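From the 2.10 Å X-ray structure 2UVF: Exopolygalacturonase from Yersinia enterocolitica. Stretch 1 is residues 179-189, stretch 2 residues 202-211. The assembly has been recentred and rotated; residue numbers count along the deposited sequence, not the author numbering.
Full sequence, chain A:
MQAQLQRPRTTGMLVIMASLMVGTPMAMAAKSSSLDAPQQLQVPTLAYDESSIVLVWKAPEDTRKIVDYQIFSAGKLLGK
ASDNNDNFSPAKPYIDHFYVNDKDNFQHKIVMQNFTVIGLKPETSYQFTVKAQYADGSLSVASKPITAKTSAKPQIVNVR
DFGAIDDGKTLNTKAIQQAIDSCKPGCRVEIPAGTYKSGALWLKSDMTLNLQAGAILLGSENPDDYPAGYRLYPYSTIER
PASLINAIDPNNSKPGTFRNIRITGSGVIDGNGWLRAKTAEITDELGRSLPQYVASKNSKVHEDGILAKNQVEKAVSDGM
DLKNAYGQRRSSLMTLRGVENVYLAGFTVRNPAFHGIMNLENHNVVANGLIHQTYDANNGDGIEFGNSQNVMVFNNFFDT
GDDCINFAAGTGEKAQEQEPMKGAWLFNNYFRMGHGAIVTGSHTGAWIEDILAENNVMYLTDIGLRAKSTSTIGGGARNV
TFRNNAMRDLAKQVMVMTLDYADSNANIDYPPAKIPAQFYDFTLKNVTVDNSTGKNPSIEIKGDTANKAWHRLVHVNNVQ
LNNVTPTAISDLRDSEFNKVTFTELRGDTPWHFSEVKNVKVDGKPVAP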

# COMPACT_ATOMS: atom_id res chain seq x y z
N ALA A 179 8.95 -28.28 1.02
CA ALA A 179 8.58 -27.88 2.39
C ALA A 179 7.15 -27.35 2.52
O ALA A 179 6.44 -27.71 3.45
CB ALA A 179 9.59 -26.87 2.96
N ILE A 180 6.73 -26.50 1.57
CA ILE A 180 5.34 -26.01 1.54
C ILE A 180 4.36 -27.14 1.23
O ILE A 180 3.27 -27.20 1.80
CB ILE A 180 5.13 -24.85 0.51
CG1 ILE A 180 6.00 -23.63 0.86
CG2 ILE A 180 3.66 -24.44 0.46
CD1 ILE A 180 6.29 -22.72 -0.33
N ASP A 181 4.75 -28.04 0.32
CA ASP A 181 3.92 -29.19 -0.05
C ASP A 181 3.67 -30.09 1.17
O ASP A 181 2.53 -30.47 1.44
CB ASP A 181 4.55 -29.99 -1.20
CG ASP A 181 4.38 -29.31 -2.55
OD1 ASP A 181 3.41 -28.56 -2.74
OD2 ASP A 181 5.24 -29.56 -3.43
N SER A 182 4.74 -30.40 1.90
CA SER A 182 4.66 -31.26 3.09
C SER A 182 4.10 -30.52 4.30
O SER A 182 4.62 -30.65 5.42
CB SER A 182 6.05 -31.81 3.43
OG SER A 182 6.77 -30.93 4.28
N CYS A 183 3.04 -29.75 4.09
CA CYS A 183 2.53 -28.83 5.11
C CYS A 183 1.11 -29.21 5.55
O CYS A 183 0.18 -29.19 4.75
CB CYS A 183 2.56 -27.40 4.57
SG CYS A 183 3.45 -26.18 5.59
N LYS A 184 0.96 -29.54 6.84
CA LYS A 184 -0.35 -29.72 7.45
C LYS A 184 -1.00 -28.35 7.66
O LYS A 184 -0.27 -27.36 7.79
CB LYS A 184 -0.21 -30.45 8.80
CG LYS A 184 -0.14 -31.97 8.71
CD LYS A 184 0.01 -32.62 10.10
CE LYS A 184 1.48 -32.82 10.49
NZ LYS A 184 1.67 -33.91 11.50
N PRO A 185 -2.35 -28.27 7.66
CA PRO A 185 -3.04 -27.02 8.03
C PRO A 185 -2.63 -26.45 9.40
O PRO A 185 -2.77 -27.11 10.43
CB PRO A 185 -4.52 -27.42 8.03
CG PRO A 185 -4.58 -28.53 7.05
CD PRO A 185 -3.31 -29.31 7.26
N GLY A 186 -2.12 -25.21 9.38
CA GLY A 186 -1.61 -24.55 10.58
C GLY A 186 -0.09 -24.56 10.73
O GLY A 186 0.44 -24.11 11.75
N CYS A 187 0.61 -25.08 9.71
CA CYS A 187 2.07 -25.11 9.71
C CYS A 187 2.69 -23.71 9.70
O CYS A 187 2.00 -22.71 9.50
CB CYS A 187 2.60 -25.94 8.51
SG CYS A 187 2.00 -25.47 6.82
N ARG A 188 3.99 -23.66 9.97
CA ARG A 188 4.79 -22.48 9.70
C ARG A 188 6.07 -22.95 9.02
O ARG A 188 6.88 -23.65 9.63
CB ARG A 188 5.09 -21.71 10.99
CG ARG A 188 5.96 -20.46 10.79
CD ARG A 188 6.37 -19.84 12.12
NE ARG A 188 5.19 -19.42 12.86
CZ ARG A 188 5.08 -19.38 14.19
NH1 ARG A 188 6.09 -19.74 14.99
NH2 ARG A 188 3.93 -18.99 14.72
N VAL A 189 6.23 -22.59 7.75
CA VAL A 189 7.46 -22.88 7.01
C VAL A 189 8.51 -21.81 7.37
O VAL A 189 8.24 -20.63 7.23
CB VAL A 189 7.21 -22.93 5.48
CG1 VAL A 189 8.48 -23.29 4.71
CG2 VAL A 189 6.12 -23.91 5.16
N TRP A 202 4.64 -21.59 -4.82
CA TRP A 202 3.18 -21.60 -4.87
C TRP A 202 2.66 -21.97 -3.50
O TRP A 202 2.90 -23.07 -3.01
CB TRP A 202 2.68 -22.57 -5.95
CG TRP A 202 3.33 -22.33 -7.29
CD1 TRP A 202 4.54 -22.82 -7.71
CD2 TRP A 202 2.82 -21.54 -8.36
NE1 TRP A 202 4.82 -22.37 -8.99
CE2 TRP A 202 3.78 -21.59 -9.41
CE3 TRP A 202 1.65 -20.80 -8.55
CZ2 TRP A 202 3.59 -20.91 -10.63
CZ3 TRP A 202 1.46 -20.13 -9.77
CH2 TRP A 202 2.43 -20.20 -10.79
N LEU A 203 1.96 -21.02 -2.88
CA LEU A 203 1.48 -21.20 -1.53
C LEU A 203 0.15 -21.92 -1.57
O LEU A 203 -0.44 -22.12 -2.63
CB LEU A 203 1.33 -19.85 -0.81
CG LEU A 203 2.56 -18.95 -0.61
CD1 LEU A 203 2.16 -17.69 0.12
CD2 LEU A 203 3.67 -19.64 0.15
N LYS A 204 -0.32 -22.33 -0.39
CA LYS A 204 -1.61 -22.97 -0.27
C LYS A 204 -2.27 -22.49 1.01
O LYS A 204 -1.61 -21.89 1.87
CB LYS A 204 -1.47 -24.49 -0.25
CG LYS A 204 -0.57 -25.04 0.86
CD LYS A 204 -1.22 -26.26 1.49
CE LYS A 204 -0.25 -27.04 2.34
NZ LYS A 204 0.49 -28.03 1.51
N SER A 205 -3.57 -22.75 1.10
CA SER A 205 -4.39 -22.37 2.24
C SER A 205 -3.85 -22.86 3.60
O SER A 205 -3.09 -23.84 3.66
CB SER A 205 -5.82 -22.85 2.02
OG SER A 205 -6.34 -22.29 0.82
N ASP A 206 -4.25 -22.16 4.66
CA ASP A 206 -3.93 -22.52 6.05
C ASP A 206 -2.45 -22.79 6.31
O ASP A 206 -2.06 -23.88 6.74
CB ASP A 206 -4.81 -23.69 6.52
CG ASP A 206 -6.29 -23.35 6.46
OD1 ASP A 206 -6.71 -22.42 7.16
OD2 ASP A 206 -7.02 -24.02 5.71
N MET A 207 -1.62 -21.78 6.02
CA MET A 207 -0.18 -21.84 6.31
C MET A 207 0.42 -20.46 6.63
O MET A 207 -0.22 -19.42 6.43
CB MET A 207 0.58 -22.51 5.15
CG MET A 207 0.62 -21.72 3.85
SD MET A 207 1.90 -22.24 2.72
CE MET A 207 3.38 -21.56 3.49
N THR A 208 1.63 -20.48 7.17
CA THR A 208 2.42 -19.28 7.41
C THR A 208 3.79 -19.57 6.83
O THR A 208 4.34 -20.65 7.06
CB THR A 208 2.59 -18.97 8.92
OG1 THR A 208 1.33 -18.59 9.48
CG2 THR A 208 3.61 -17.83 9.13
N LEU A 209 4.30 -18.63 6.05
CA LEU A 209 5.68 -18.65 5.62
C LEU A 209 6.38 -17.55 6.39
O LEU A 209 6.03 -16.38 6.28
CB LEU A 209 5.80 -18.45 4.10
CG LEU A 209 7.17 -18.27 3.46
CD1 LEU A 209 8.02 -19.54 3.54
CD2 LEU A 209 7.00 -17.83 2.02
N ASN A 210 7.37 -17.95 7.18
CA ASN A 210 8.10 -17.07 8.04
C ASN A 210 9.55 -16.95 7.59
O ASN A 210 10.30 -17.93 7.60
CB ASN A 210 8.04 -17.60 9.48
CG ASN A 210 8.64 -16.63 10.48
OD1 ASN A 210 8.10 -15.54 10.70
ND2 ASN A 210 9.76 -17.02 11.10
N LEU A 211 9.92 -15.74 7.18
CA LEU A 211 11.29 -15.40 6.89
C LEU A 211 11.93 -14.82 8.16
O LEU A 211 11.54 -13.75 8.64
CB LEU A 211 11.35 -14.41 5.72
CG LEU A 211 10.65 -14.86 4.43
CD1 LEU A 211 9.42 -14.00 4.13
CD2 LEU A 211 11.63 -14.79 3.28

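The two stretches meet through a short parallel strand pairing, preceded on stretch 1 by the end of a helix and a disulfide-closed turn; together they bury 657 Å² of surface. Stretch 2 opens beside the helix. At W202 the backbone makes the contact: its carbonyl O lies 3.8 Å from I180 CG2, while the end of the indole leads away. L203 points its CA-to-CB bond away from stretch 1, yet its CD2 still comes within 4.1 Å of I180 CD1, an apolar contact.

The CA-to-CB bond of K204 points toward stretch 1, and its NZ lies where the helix ends and carbonyl oxygens lack the amides of a further helical turn, although D181 O also takes a weak bond from C183 N. NZ donates a hydrogen bond to I180 O (2.9 Å), although the position of I180 O is less certain, and a weak one to D181 O (3.2 Å). The aliphatic part of the same side chain packs against C183, with K204 CE 3.6 Å from C183 CB.

D206 presents its carbonyl to the type II turn running from K184 to C187. G186 N donates to D206 O at 3.0 Å with a nearly linear angle of 175°, and P185 CA lies 3.5 Å from the same D206 O in a CA-H...O contact. G186 adopts a phi of 101°, where a CB would be jammed against the preceding carbonyl O. The turn is closed by the C187 N to K184 O hydrogen bond (3.1 Å), and the C183 SG to C187 SG disulfide (2.0 Å) ties its last residue to the residue just before it.

M207 begins the strand and shares a sheet face with C187, V189 and L209. Its side chain forms much of the apolar packing here: M207 SD sits 3.6 Å from I180 CG2, M207 CB 3.7 Å from C187 SG, and M207 CE 4.0 Å from V189 CG2, so it bridges helix, disulfide and strand.

The strands run parallel, their axes inclined by 29°. T208 N donates a weak, bent bond to C187 O (3.2 Å, 134°), whereas T208 O accepts from V189 N at 2.8 Å. On the other face, T208 CG2 packs 3.9 Å from R188 CG and lies at the edge of the guanidinium. L209 CD1 meets V189 CG1 at 4.0 Å. Finally, N210 N donates to V189 O (2.8 Å, 174°), so V189 bonds to both T208 and N210, flanking its bridge partner L209, as expected for parallel strands. N210 CB also rests 3.8 Å from R188 CG.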